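Local coordinates for protein tRNA (guanine(26)-N(2))-dimethyltransferase (Pyrococcus horikoshii, PDB 2DUL) that probably dimethylates the N2 atom of the guanine at position 26 of tRNAs, using S-adenosyl-L-methionine as methyl donor, at residues V41-I45 and K289-A294; Y84-K88 and E101-A106; K246-F252 and A272-L278; L345-E351 and T364-V370. All coordinates share one frame. Residue numbers count along the deposited sequence, not the author numbering.

Contact 1: residues V41-I45 and K289-A294; sequences VLLNI and KMVKEA
This is a steep helix-helix crossing in a class I-like methyltransferase. Helix 33-46, which comes just before strand 50-53, the first strand of the large Rossmann-like sheet along the chain, meets the late helix 284-295. The two segments are helical throughout. Their axes approach to 9.2 Å at a crossing angle of 109°. Val-41 and Ala-294 have the nearest CA atoms, 5.9 Å apart.

Val-41 points toward the other helix with a t rotamer. Its CG1 lies 3.9 Å from Met-290 CB and 3.4 Å from Met-290 O. Its CG2 lies 4.0 Å from Ala-294 CB. Leu-42 turns mostly away, yet its CD1 reaches Met-290 SD at 3.9 Å. Beyond them, Leu-42 touches Ile-218 and Met-290 touches Leu-219, so strand 213-223 of the large sheet backs this side. Asn-44 faces the late helix, but its ND2 bonds to Val-40 O and Glu-68 O. Ile-45 (m, m) lays its CD1 4.0 Å from Lys-289 CB and 3.8 Å from Glu-293 CB. The packing is mainly apolar and buries 400 Å². At its polar margin, the Glu-293 side chain (chi1 t, chi2 p) brings OE1 to 3.2 Å from Asn-44 CB.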
loop_
_atom_site.group_PDB
_atom_site.type_symbol
_atom_site.label_atom_id
_atom_site.label_comp_id
_atom_site.label_asym_id
_atom_site.label_seq_id
_atom_site.Cartn_x
_atom_site.Cartn_y
_atom_site.Cartn_z
ATOM N N VAL A 41 1.108 -11.463 6.414
ATOM C CA VAL A 41 2.538 -11.725 6.518
ATOM C C VAL A 41 3.218 -10.613 7.306
ATOM O O VAL A 41 3.988 -10.872 8.233
ATOM C CB VAL A 41 3.191 -11.826 5.124
ATOM C CG1 VAL A 41 4.714 -11.885 5.261
ATOM C CG2 VAL A 41 2.681 -13.068 4.404
ATOM N N LEU A 42 2.913 -9.374 6.937
ATOM C CA LEU A 42 3.493 -8.215 7.598
ATOM C C LEU A 42 3.195 -8.189 9.091
ATOM O O LEU A 42 4.090 -7.952 9.904
ATOM C CB LEU A 42 2.982 -6.924 6.946
ATOM C CG LEU A 42 3.546 -5.620 7.525
ATOM C CD1 LEU A 42 5.067 -5.635 7.422
ATOM C CD2 LEU A 42 2.968 -4.422 6.782
ATOM N N LEU A 43 1.941 -8.436 9.454
ATOM C CA LEU A 43 1.554 -8.414 10.856
ATOM C C LEU A 43 2.280 -9.475 11.676
ATOM O O LEU A 43 2.482 -9.301 12.877
ATOM C CB LEU A 43 0.035 -8.569 11.001
ATOM C CG LEU A 43 -0.763 -7.256 11.072
ATOM C CD1 LEU A 43 -0.310 -6.288 9.995
ATOM C CD2 LEU A 43 -2.246 -7.559 10.940
ATOM N N ASN A 44 2.678 -10.565 11.027
ATOM C CA ASN A 44 3.397 -11.629 11.715
ATOM C C ASN A 44 4.842 -11.230 11.982
ATOM O O ASN A 44 5.570 -11.930 12.686
ATOM C CB ASN A 44 3.335 -12.920 10.900
ATOM C CG ASN A 44 2.129 -13.764 11.255
ATOM O OD1 ASN A 44 2.072 -14.347 12.337
ATOM N ND2 ASN A 44 1.150 -13.823 10.357
ATOM N N ILE A 45 5.249 -10.095 11.421
ATOM C CA ILE A 45 6.595 -9.577 11.618
ATOM C C ILE A 45 6.534 -8.431 12.620
ATOM O O ILE A 45 7.308 -8.391 13.575
ATOM C CB ILE A 45 7.202 -9.042 10.296
ATOM C CG1 ILE A 45 7.305 -10.171 9.267
ATOM C CG2 ILE A 45 8.577 -8.440 10.555
ATOM C CD1 ILE A 45 8.161 -11.335 9.714
ATOM N N LYS A 289 12.449 -10.190 5.624
ATOM C CA LYS A 289 11.810 -11.061 6.607
ATOM C C LYS A 289 10.455 -11.556 6.109
ATOM O O LYS A 289 10.059 -12.687 6.390
ATOM C CB LYS A 289 11.605 -10.329 7.934
ATOM C CG LYS A 289 12.861 -10.116 8.760
ATOM C CD LYS A 289 12.495 -9.695 10.178
ATOM C CE LYS A 289 13.716 -9.579 11.078
ATOM N NZ LYS A 289 14.635 -8.495 10.640
ATOM N N MET A 290 9.742 -10.700 5.381
ATOM C CA MET A 290 8.429 -11.051 4.850
ATOM C C MET A 290 8.491 -12.229 3.883
ATOM O O MET A 290 7.626 -13.108 3.906
ATOM C CB MET A 290 7.800 -9.839 4.154
ATOM C CG MET A 290 7.329 -8.756 5.115
ATOM S SD MET A 290 6.530 -7.373 4.265
ATOM C CE MET A 290 4.959 -8.124 3.738
ATOM N N VAL A 291 9.506 -12.250 3.027
ATOM C CA VAL A 291 9.654 -13.345 2.073
ATOM C C VAL A 291 9.775 -14.659 2.837
ATOM O O VAL A 291 9.143 -15.657 2.486
ATOM C CB VAL A 291 10.912 -13.161 1.188
ATOM C CG1 VAL A 291 11.149 -14.415 0.348
ATOM C CG2 VAL A 291 10.733 -11.957 0.279
ATOM N N LYS A 292 10.579 -14.637 3.895
ATOM C CA LYS A 292 10.817 -15.813 4.724
ATOM C C LYS A 292 9.564 -16.211 5.500
ATOM O O LYS A 292 9.209 -17.392 5.560
ATOM C CB LYS A 292 11.977 -15.526 5.685
ATOM C CG LYS A 292 12.491 -16.726 6.469
ATOM C CD LYS A 292 11.647 -17.009 7.698
ATOM C CE LYS A 292 12.305 -18.056 8.578
ATOM N NZ LYS A 292 11.525 -18.278 9.828
ATOM N N GLU A 293 8.897 -15.225 6.092
ATOM C CA GLU A 293 7.683 -15.485 6.856
ATOM C C GLU A 293 6.607 -16.065 5.943
ATOM O O GLU A 293 5.886 -16.988 6.326
ATOM C CB GLU A 293 7.166 -14.193 7.497
ATOM C CG GLU A 293 5.884 -14.372 8.310
ATOM C CD GLU A 293 6.102 -15.158 9.595
ATOM O OE1 GLU A 293 5.104 -15.480 10.278
ATOM O OE2 GLU A 293 7.271 -15.444 9.928
ATOM N N ALA A 294 6.506 -15.519 4.736
ATOM C CA ALA A 294 5.513 -15.982 3.775
ATOM C C ALA A 294 5.744 -17.444 3.412
ATOM O O ALA A 294 4.793 -18.211 3.250
ATOM C CB ALA A 294 5.557 -15.120 2.523
#

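Contact 2: residues Y84-K88 and E101-A106; sequences YELMK and ESKGRA
Glu-101 takes bonds from two residues of the helix. Tyr-84 OH donates to Glu-101 OE1 at 2.9 Å. Lys-88 NZ makes a salt bridge to the same carboxylate, with weak hydrogen bonds of 3.1 Å to Glu-101 OE1 and OE2. Lys-88 NZ also pairs with Glu-85 OE2 at 3.1 Å, completing a salt-bridge network.

Segment 84-88 is helical, and Tyr-84 (chi1 t) and Lys-88 (chi1 m) both point toward 101-106. There a beta turn at Ser-102 to Arg-105 links two strands, 100-101 and 105-109. Lys-103 (54/63) and Gly-104 (70/21) have positive phi, close to type I'. Beside the turn, Ser-102 N bonds to Arg-105 O at 2.8 Å and pairs the strands. The unit is a helix of the Rossmann-like domain packed on the hairpin at the edge of its large sheet.

Tyr-84 OH is 3.3 Å from Gly-104 C and 3.9 Å from Ala-106 CB, which points at the helix and lies 4.2 Å from Lys-88 CD. Nearest CA pairs are Tyr-84 with Gly-104 (8.3 Å) and Lys-88 with Ala-106 (7.5 Å). The Tyr-84 ring meets His-118. The side chain of Tyr-84 is about 6 Å from that of Asp-78, which is predicted to bind S-adenosyl-L-methionine.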
loop_
_atom_site.group_PDB
_atom_site.type_symbol
_atom_site.label_atom_id
_atom_site.label_comp_id
_atom_site.label_asym_id
_atom_site.label_seq_id
_atom_site.Cartn_x
_atom_site.Cartn_y
_atom_site.Cartn_z
ATOM N N TYR A 84 -22.889 -5.608 8.621
ATOM C CA TYR A 84 -22.783 -5.828 10.063
ATOM C C TYR A 84 -23.369 -7.187 10.461
ATOM O O TYR A 84 -22.755 -7.946 11.215
ATOM C CB TYR A 84 -23.507 -4.711 10.818
ATOM C CG TYR A 84 -23.512 -4.890 12.322
ATOM C CD1 TYR A 84 -22.326 -4.823 13.059
ATOM C CD2 TYR A 84 -24.701 -5.123 13.009
ATOM C CE1 TYR A 84 -22.329 -4.981 14.450
ATOM C CE2 TYR A 84 -24.719 -5.285 14.400
ATOM C CZ TYR A 84 -23.528 -5.211 15.113
ATOM O OH TYR A 84 -23.542 -5.350 16.486
ATOM N N GLU A 85 -24.560 -7.492 9.956
ATOM C CA GLU A 85 -25.201 -8.766 10.264
ATOM C C GLU A 85 -24.349 -9.939 9.783
ATOM O O GLU A 85 -24.212 -10.947 10.479
ATOM C CB GLU A 85 -26.584 -8.842 9.609
ATOM C CG GLU A 85 -27.621 -7.916 10.229
ATOM C CD GLU A 85 -27.854 -8.204 11.701
ATOM O OE1 GLU A 85 -28.109 -9.378 12.051
ATOM O OE2 GLU A 85 -27.786 -7.253 12.510
ATOM N N LEU A 86 -23.770 -9.801 8.594
ATOM C CA LEU A 86 -22.944 -10.859 8.028
ATOM C C LEU A 86 -21.624 -10.998 8.781
ATOM O O LEU A 86 -21.090 -12.102 8.925
ATOM C CB LEU A 86 -22.676 -10.583 6.548
ATOM C CG LEU A 86 -21.900 -11.672 5.803
ATOM C CD1 LEU A 86 -22.571 -13.022 6.012
ATOM C CD2 LEU A 86 -21.830 -11.324 4.320
ATOM N N MET A 87 -21.093 -9.877 9.258
ATOM C CA MET A 87 -19.846 -9.898 10.009
ATOM C C MET A 87 -20.026 -10.713 11.292
ATOM O O MET A 87 -19.186 -11.542 11.627
ATOM C CB MET A 87 -19.401 -8.464 10.322
ATOM C CG MET A 87 -18.814 -7.736 9.111
ATOM S SD MET A 87 -18.721 -5.926 9.263
ATOM C CE MET A 87 -17.555 -5.759 10.527
ATOM N N LYS A 88 -21.128 -10.488 11.998
ATOM C CA LYS A 88 -21.399 -11.230 13.230
ATOM C C LYS A 88 -21.489 -12.736 12.951
ATOM O O LYS A 88 -20.954 -13.555 13.698
ATOM C CB LYS A 88 -22.704 -10.744 13.874
ATOM C CG LYS A 88 -22.644 -9.333 14.453
ATOM C CD LYS A 88 -23.941 -8.967 15.185
ATOM C CE LYS A 88 -25.138 -8.933 14.240
ATOM N NZ LYS A 88 -26.418 -8.623 14.952
ATOM N N GLU A 101 -23.957 -8.592 22.171
ATOM C CA GLU A 101 -24.330 -7.419 21.387
ATOM C C GLU A 101 -25.188 -6.393 22.116
ATOM O O GLU A 101 -26.081 -6.741 22.884
ATOM C CB GLU A 101 -25.072 -7.847 20.119
ATOM C CG GLU A 101 -25.337 -6.701 19.154
ATOM C CD GLU A 101 -26.171 -7.118 17.958
ATOM O OE1 GLU A 101 -26.268 -6.324 16.999
ATOM O OE2 GLU A 101 -26.738 -8.233 17.980
ATOM N N SER A 102 -24.912 -5.121 21.848
ATOM C CA SER A 102 -25.658 -4.020 22.441
ATOM C C SER A 102 -25.462 -2.731 21.645
ATOM O O SER A 102 -24.356 -2.196 21.564
ATOM C CB SER A 102 -25.230 -3.811 23.897
ATOM O OG SER A 102 -23.826 -3.656 23.998
ATOM N N LYS A 103 -26.550 -2.257 21.045
ATOM C CA LYS A 103 -26.554 -1.024 20.262
ATOM C C LYS A 103 -25.527 -0.921 19.133
ATOM O O LYS A 103 -24.661 -0.045 19.146
ATOM C CB LYS A 103 -26.404 0.180 21.198
ATOM C CG LYS A 103 -27.619 0.435 22.083
ATOM C CD LYS A 103 -27.369 1.591 23.043
ATOM C CE LYS A 103 -28.610 1.905 23.872
ATOM N NZ LYS A 103 -29.104 0.719 24.632
ATOM N N GLY A 104 -25.635 -1.808 18.151
ATOM C CA GLY A 104 -24.727 -1.766 17.019
ATOM C C GLY A 104 -23.286 -2.151 17.289
ATOM O O GLY A 104 -22.395 -1.785 16.520
ATOM N N ARG A 105 -23.051 -2.887 18.373
ATOM C CA ARG A 105 -21.705 -3.332 18.718
ATOM C C ARG A 105 -21.760 -4.705 19.397
ATOM O O ARG A 105 -22.501 -4.903 20.359
ATOM C CB ARG A 105 -21.038 -2.300 19.632
ATOM C CG ARG A 105 -19.680 -2.704 20.166
ATOM C CD ARG A 105 -18.991 -1.517 20.822
ATOM N NE ARG A 105 -18.497 -0.562 19.832
ATOM C CZ ARG A 105 -18.302 0.732 20.065
ATOM N NH1 ARG A 105 -17.843 1.520 19.101
ATOM N NH2 ARG A 105 -18.587 1.245 21.256
ATOM N N ALA A 106 -20.986 -5.655 18.879
ATOM C CA ALA A 106 -20.953 -7.011 19.428
ATOM C C ALA A 106 -19.517 -7.351 19.787
ATOM O O ALA A 106 -18.615 -7.187 18.973
ATOM C CB ALA A 106 -21.497 -8.007 18.405
#

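Contact 3: residues K246-F252 and A272-L278; sequences KLGYIYF and AYGPVWL
Four backbone hydrogen bonds join two antiparallel strands. Gly-248 and Val-276 exchange N-to-O bonds, both 2.9 Å. Ile-250 N gives to Tyr-273 O (2.9 Å), and Tyr-273 N to Ile-250 O (2.8 Å). A fifth joins flanking loop residues, Leu-278 N to Lys-246 O (2.8 Å). Leu-247 and Trp-277 form a non-hydrogen-bonded pair.

Between the bonded pairs the register slips by one, a beta bulge. Tyr-249 leaves its strand sideways, and its CE2 comes 3.3 Å from Pro-275 N, at a cis peptide. Tyr-249 OH bonds to Phe-265 O, Tyr-251 OH to Glu-262 OE1 and Trp-277 NE1 to Pro-280 O. Water 1 donates to Phe-252 O (3.0 Å) and accepts from Tyr-273 OH (2.6 Å). Lys-246 CB makes a CH-pi contact 4.0 Å from the Trp-277 six-membered ring centroid.

Strand 247-252 lies between 259-263 and 273-277 in a three-stranded sheet; toward 259-263 the backbones of Leu-247, Tyr-249 and Tyr-251 bond to Gly-264, Glu-262 and Glu-260. Helix 192-209 packs against Leu-247, Pro-275, Val-276 and Trp-277.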
loop_
_atom_site.group_PDB
_atom_site.type_symbol
_atom_site.label_atom_id
_atom_site.label_comp_id
_atom_site.label_asym_id
_atom_site.label_seq_id
_atom_site.Cartn_x
_atom_site.Cartn_y
_atom_site.Cartn_z
ATOM N N LYS A 246 11.583 14.717 2.617
ATOM C CA LYS A 246 11.743 13.610 1.683
ATOM C C LYS A 246 10.768 13.717 0.514
ATOM O O LYS A 246 10.761 12.868 -0.388
ATOM C CB LYS A 246 11.572 12.272 2.403
ATOM C CG LYS A 246 12.658 12.024 3.440
ATOM C CD LYS A 246 12.585 10.618 4.006
ATOM C CE LYS A 246 13.680 10.384 5.041
ATOM N NZ LYS A 246 13.657 8.985 5.569
ATOM N N LEU A 247 9.954 14.768 0.530
ATOM C CA LEU A 247 8.997 15.016 -0.548
ATOM C C LEU A 247 9.742 15.712 -1.682
ATOM O O LEU A 247 10.786 16.332 -1.470
ATOM C CB LEU A 247 7.856 15.924 -0.072
ATOM C CG LEU A 247 6.840 15.372 0.934
ATOM C CD1 LEU A 247 5.889 16.486 1.363
ATOM C CD2 LEU A 247 6.062 14.222 0.297
ATOM N N GLY A 248 9.203 15.613 -2.889
ATOM C CA GLY A 248 9.849 16.250 -4.016
ATOM C C GLY A 248 8.975 16.215 -5.251
ATOM O O GLY A 248 7.786 15.902 -5.164
ATOM N N TYR A 249 9.567 16.533 -6.397
ATOM C CA TYR A 249 8.837 16.558 -7.658
ATOM C C TYR A 249 9.606 15.852 -8.759
ATOM O O TYR A 249 10.814 15.651 -8.656
ATOM C CB TYR A 249 8.556 18.010 -8.061
ATOM C CG TYR A 249 7.699 18.732 -7.047
ATOM C CD1 TYR A 249 8.253 19.212 -5.854
ATOM C CD2 TYR A 249 6.323 18.842 -7.228
ATOM C CE1 TYR A 249 7.451 19.769 -4.863
ATOM C CE2 TYR A 249 5.511 19.395 -6.247
ATOM C CZ TYR A 249 6.081 19.853 -5.064
ATOM O OH TYR A 249 5.276 20.365 -4.082
ATOM N N ILE A 250 8.891 15.486 -9.816
ATOM C CA ILE A 250 9.479 14.800 -10.954
ATOM C C ILE A 250 9.248 15.611 -12.223
ATOM O O ILE A 250 8.182 16.197 -12.411
ATOM C CB ILE A 250 8.824 13.417 -11.168
ATOM C CG1 ILE A 250 9.062 12.530 -9.948
ATOM C CG2 ILE A 250 9.366 12.776 -12.443
ATOM C CD1 ILE A 250 8.106 11.357 -9.865
ATOM N N TYR A 251 10.263 15.643 -13.077
ATOM C CA TYR A 251 10.191 16.322 -14.357
ATOM C C TYR A 251 10.381 15.191 -15.358
ATOM O O TYR A 251 11.240 14.325 -15.175
ATOM C CB TYR A 251 11.300 17.360 -14.462
ATOM C CG TYR A 251 11.112 18.493 -13.474
ATOM C CD1 TYR A 251 10.222 19.532 -13.741
ATOM C CD2 TYR A 251 11.803 18.508 -12.262
ATOM C CE1 TYR A 251 10.021 20.563 -12.832
ATOM C CE2 TYR A 251 11.611 19.532 -11.335
ATOM C CZ TYR A 251 10.716 20.558 -11.630
ATOM O OH TYR A 251 10.508 21.572 -10.729
ATOM N N PHE A 252 9.575 15.194 -16.409
ATOM C CA PHE A 252 9.621 14.122 -17.394
ATOM C C PHE A 252 9.638 14.668 -18.817
ATOM O O PHE A 252 8.809 15.500 -19.177
ATOM C CB PHE A 252 8.395 13.227 -17.190
ATOM C CG PHE A 252 8.375 11.994 -18.051
ATOM C CD1 PHE A 252 9.158 10.888 -17.730
ATOM C CD2 PHE A 252 7.545 11.929 -19.167
ATOM C CE1 PHE A 252 9.109 9.729 -18.507
ATOM C CE2 PHE A 252 7.489 10.777 -19.952
ATOM C CZ PHE A 252 8.272 9.675 -19.621
ATOM N N ALA A 272 6.307 20.527 -13.436
ATOM C CA ALA A 272 6.653 19.578 -12.384
ATOM C C ALA A 272 5.477 18.669 -12.047
ATOM O O ALA A 272 4.315 19.076 -12.138
ATOM C CB ALA A 272 7.103 20.322 -11.118
ATOM N N TYR A 273 5.790 17.436 -11.661
ATOM C CA TYR A 273 4.781 16.461 -11.266
ATOM C C TYR A 273 4.955 16.181 -9.780
ATOM O O TYR A 273 6.081 16.049 -9.297
ATOM C CB TYR A 273 4.958 15.169 -12.055
ATOM C CG TYR A 273 4.697 15.340 -13.527
ATOM C CD1 TYR A 273 3.397 15.295 -14.032
ATOM C CD2 TYR A 273 5.746 15.580 -14.415
ATOM C CE1 TYR A 273 3.144 15.484 -15.387
ATOM C CE2 TYR A 273 5.505 15.772 -15.775
ATOM C CZ TYR A 273 4.198 15.721 -16.250
ATOM O OH TYR A 273 3.951 15.895 -17.588
ATOM N N GLY A 274 3.841 16.083 -9.062
ATOM C CA GLY A 274 3.905 15.833 -7.632
ATOM C C GLY A 274 3.051 16.811 -6.840
ATOM O O GLY A 274 2.139 17.423 -7.392
ATOM N N PRO A 275 3.354 17.026 -5.551
ATOM C CA PRO A 275 4.466 16.387 -4.844
ATOM C C PRO A 275 4.363 14.871 -4.690
ATOM O O PRO A 275 3.272 14.310 -4.622
ATOM C CB PRO A 275 4.474 17.109 -3.496
ATOM C CG PRO A 275 3.017 17.408 -3.273
ATOM C CD PRO A 275 2.584 17.897 -4.647
ATOM N N VAL A 276 5.520 14.220 -4.666
ATOM C CA VAL A 276 5.600 12.781 -4.480
ATOM C C VAL A 276 6.633 12.490 -3.402
ATOM O O VAL A 276 7.475 13.333 -3.081
ATOM C CB VAL A 276 6.055 12.040 -5.759
ATOM C CG1 VAL A 276 5.044 12.241 -6.882
ATOM C CG2 VAL A 276 7.442 12.539 -6.179
ATOM N N TRP A 277 6.550 11.292 -2.840
ATOM C CA TRP A 277 7.501 10.837 -1.836
ATOM C C TRP A 277 8.727 10.411 -2.642
ATOM O O TRP A 277 8.597 9.643 -3.597
ATOM C CB TRP A 277 6.910 9.635 -1.091
ATOM C CG TRP A 277 7.836 8.961 -0.139
ATOM C CD1 TRP A 277 8.469 7.766 -0.317
ATOM C CD2 TRP A 277 8.180 9.406 1.179
ATOM N NE1 TRP A 277 9.178 7.432 0.813
ATOM C CE2 TRP A 277 9.019 8.422 1.746
ATOM C CE3 TRP A 277 7.855 10.539 1.937
ATOM C CZ2 TRP A 277 9.541 8.534 3.040
ATOM C CZ3 TRP A 277 8.377 10.652 3.228
ATOM C CH2 TRP A 277 9.209 9.652 3.763
ATOM N N LEU A 278 9.903 10.932 -2.292
ATOM C CA LEU A 278 11.136 10.562 -2.991
ATOM C C LEU A 278 12.011 9.688 -2.097
ATOM O O LEU A 278 13.164 9.399 -2.424
ATOM C CB LEU A 278 11.928 11.809 -3.414
ATOM C CG LEU A 278 11.316 12.694 -4.505
ATOM C CD1 LEU A 278 12.256 13.845 -4.829
ATOM C CD2 LEU A 278 11.070 11.852 -5.755
HETATM O O HOH W 1 5.813 15.108 -19.247
#

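Contact 4: residues L345-E351 and T364-V370; sequences LREQGYE and TSAPYEV
The Tyr-350 ring packs on Ala-366 where a Schellman motif ends helix 338-347. Ala-366 CB makes a CH-pi contact over the ring face, 3.9 Å from the centroid. Leu-345 CD2 is 4.0 Å from the same Ala-366 CB. Tyr-350 (chi1 m) sets CE2 3.8 Å from Pro-367 CD and CE1 4.0 Å from Val-370 CG1. Pro-367 is the N-cap of helix 368-375. The contact joins the two helix ends at the base of strands 352-355 and 361-364.

Gly-349 leaves the first helix with phi/psi 92/14°. Gly-349 N bonds to Arg-346 O (3.0 Å) and Tyr-350 N to Leu-345 O (3.0 Å). Gln-348 NE2 bonds to Thr-374 OG1 on the second helix.

At the polar edge, Glu-351 O accepts from Ser-365 N (3.1 Å) and Thr-364 OG1 (2.8 Å). The same Thr-364 OG1 accepts from Ala-366 N at 3.1 Å, an ST turn. Water 2 joins the outer side chains: it donates to Glu-351 OE1 at 2.9 Å and lies 2.7 Å from Ser-365 OG.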
loop_
_atom_site.group_PDB
_atom_site.type_symbol
_atom_site.label_atom_id
_atom_site.label_comp_id
_atom_site.label_asym_id
_atom_site.label_seq_id
_atom_site.Cartn_x
_atom_site.Cartn_y
_atom_site.Cartn_z
ATOM N N LEU A 345 24.278 -3.845 -17.878
ATOM C CA LEU A 345 24.450 -2.779 -16.894
ATOM C C LEU A 345 25.297 -3.246 -15.711
ATOM O O LEU A 345 26.185 -2.531 -15.248
ATOM C CB LEU A 345 23.087 -2.291 -16.400
ATOM C CG LEU A 345 22.308 -1.431 -17.406
ATOM C CD1 LEU A 345 20.886 -1.196 -16.909
ATOM C CD2 LEU A 345 23.037 -0.105 -17.606
ATOM N N ARG A 346 25.005 -4.446 -15.222
ATOM C CA ARG A 346 25.739 -5.010 -14.098
ATOM C C ARG A 346 27.200 -5.230 -14.475
ATOM O O ARG A 346 28.095 -5.033 -13.652
ATOM C CB ARG A 346 25.092 -6.325 -13.654
ATOM C CG ARG A 346 23.735 -6.133 -12.992
ATOM C CD ARG A 346 23.061 -7.455 -12.660
ATOM N NE ARG A 346 21.791 -7.245 -11.972
ATOM C CZ ARG A 346 20.935 -8.214 -11.659
ATOM N NH1 ARG A 346 21.207 -9.478 -11.970
ATOM N NH2 ARG A 346 19.803 -7.917 -11.036
ATOM N N GLU A 347 27.446 -5.623 -15.723
ATOM C CA GLU A 347 28.817 -5.839 -16.180
ATOM C C GLU A 347 29.596 -4.530 -16.209
ATOM O O GLU A 347 30.819 -4.521 -16.058
ATOM C CB GLU A 347 28.832 -6.487 -17.568
ATOM C CG GLU A 347 28.701 -8.004 -17.540
ATOM C CD GLU A 347 28.874 -8.638 -18.910
ATOM O OE1 GLU A 347 29.826 -8.263 -19.631
ATOM O OE2 GLU A 347 28.064 -9.520 -19.261
ATOM N N GLN A 348 28.887 -3.420 -16.401
ATOM C CA GLN A 348 29.526 -2.109 -16.432
ATOM C C GLN A 348 29.691 -1.544 -15.026
ATOM O O GLN A 348 30.159 -0.420 -14.853
ATOM C CB GLN A 348 28.709 -1.134 -17.281
ATOM C CG GLN A 348 28.710 -1.446 -18.766
ATOM C CD GLN A 348 27.832 -0.497 -19.553
ATOM O OE1 GLN A 348 28.064 0.715 -19.571
ATOM N NE2 GLN A 348 26.810 -1.042 -20.204
ATOM N N GLY A 349 29.284 -2.317 -14.025
ATOM C CA GLY A 349 29.416 -1.868 -12.650
ATOM C C GLY A 349 28.230 -1.134 -12.046
ATOM O O GLY A 349 28.368 -0.510 -10.992
ATOM N N TYR A 350 27.071 -1.196 -12.697
ATOM C CA TYR A 350 25.884 -0.524 -12.174
ATOM C C TYR A 350 24.879 -1.499 -11.580
ATOM O O TYR A 350 24.810 -2.662 -11.975
ATOM C CB TYR A 350 25.164 0.275 -13.268
ATOM C CG TYR A 350 25.964 1.414 -13.842
ATOM C CD1 TYR A 350 26.756 1.235 -14.975
ATOM C CD2 TYR A 350 25.962 2.667 -13.227
ATOM C CE1 TYR A 350 27.530 2.275 -15.479
ATOM C CE2 TYR A 350 26.730 3.711 -13.721
ATOM C CZ TYR A 350 27.515 3.508 -14.846
ATOM O OH TYR A 350 28.302 4.532 -15.320
ATOM N N GLU A 351 24.096 -1.015 -10.625
ATOM C CA GLU A 351 23.057 -1.832 -10.020
ATOM C C GLU A 351 21.894 -1.771 -11.002
ATOM O O GLU A 351 21.598 -0.708 -11.549
ATOM C CB GLU A 351 22.632 -1.236 -8.685
ATOM C CG GLU A 351 23.701 -1.295 -7.610
ATOM C CD GLU A 351 23.456 -0.284 -6.512
ATOM O OE1 GLU A 351 23.670 0.922 -6.763
ATOM O OE2 GLU A 351 23.041 -0.689 -5.406
ATOM N N THR A 364 17.707 1.229 -12.105
ATOM C CA THR A 364 19.153 1.217 -12.205
ATOM C C THR A 364 19.789 2.488 -11.684
ATOM O O THR A 364 19.180 3.559 -11.708
ATOM C CB THR A 364 19.614 1.003 -13.660
ATOM O OG1 THR A 364 21.044 0.950 -13.703
ATOM C CG2 THR A 364 19.131 2.133 -14.553
ATOM N N SER A 365 21.022 2.358 -11.206
ATOM C CA SER A 365 21.770 3.499 -10.699
ATOM C C SER A 365 22.399 4.254 -11.871
ATOM O O SER A 365 22.834 5.396 -11.728
ATOM C CB SER A 365 22.873 3.017 -9.750
ATOM O OG SER A 365 23.736 2.086 -10.397
ATOM N N ALA A 366 22.431 3.612 -13.034
ATOM C CA ALA A 366 23.033 4.207 -14.224
ATOM C C ALA A 366 22.358 5.483 -14.712
ATOM O O ALA A 366 21.146 5.638 -14.603
ATOM C CB ALA A 366 23.061 3.184 -15.357
ATOM N N PRO A 367 23.152 6.424 -15.248
ATOM C CA PRO A 367 22.607 7.684 -15.761
ATOM C C PRO A 367 21.784 7.355 -17.007
ATOM O O PRO A 367 22.035 6.350 -17.669
ATOM C CB PRO A 367 23.858 8.492 -16.111
ATOM C CG PRO A 367 24.909 7.929 -15.189
ATOM C CD PRO A 367 24.625 6.455 -15.241
ATOM N N TYR A 368 20.808 8.196 -17.317
ATOM C CA TYR A 368 19.963 7.996 -18.490
ATOM C C TYR A 368 20.762 7.730 -19.771
ATOM O O TYR A 368 20.462 6.799 -20.519
ATOM C CB TYR A 368 19.075 9.225 -18.699
ATOM C CG TYR A 368 18.288 9.193 -19.993
ATOM C CD1 TYR A 368 17.129 8.425 -20.114
ATOM C CD2 TYR A 368 18.716 9.923 -21.103
ATOM C CE1 TYR A 368 16.408 8.386 -21.317
ATOM C CE2 TYR A 368 18.011 9.892 -22.307
ATOM C CZ TYR A 368 16.862 9.124 -22.409
ATOM O OH TYR A 368 16.182 9.088 -23.605
ATOM N N GLU A 369 21.772 8.553 -20.033
ATOM C CA GLU A 369 22.572 8.389 -21.242
ATOM C C GLU A 369 23.284 7.048 -21.307
ATOM O O GLU A 369 23.433 6.474 -22.386
ATOM C CB GLU A 369 23.590 9.521 -21.372
ATOM C CG GLU A 369 22.977 10.905 -21.537
ATOM C CD GLU A 369 22.024 11.013 -22.726
ATOM O OE1 GLU A 369 22.196 10.276 -23.723
ATOM O OE2 GLU A 369 21.110 11.861 -22.665
ATOM N N VAL A 370 23.732 6.544 -20.163
ATOM C CA VAL A 370 24.403 5.248 -20.145
ATOM C C VAL A 370 23.371 4.162 -20.448
ATOM O O VAL A 370 23.663 3.198 -21.148
ATOM C CB VAL A 370 25.049 4.962 -18.779
ATOM C CG1 VAL A 370 25.505 3.509 -18.712
ATOM C CG2 VAL A 370 26.236 5.891 -18.567
HETATM O O HOH W 2 25.746 1.219 -8.793
#

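The chain enters contact 1 at 41-45, in a helix just before the Rossmann-like sheet. The loop opened there closes only at 289-294, and contacts 2 and 3 both fall within it. Contact 2 closes early over a short span, joining a helix to the hairpin at one edge of the large sheet. Contact 3 follows in series and forms part of the small antiparallel sheet, on the other side of the chain's centre. The chain then runs into helix 284-295 and closes contact 1. Contact 4 comes afterwards, joining the ends of two C-terminal helices at the base of the two strands between them. No contacts cross. Contacts 3 and 4 have centres about 23 Å apart; contacts 2 and 4, about 57 Å.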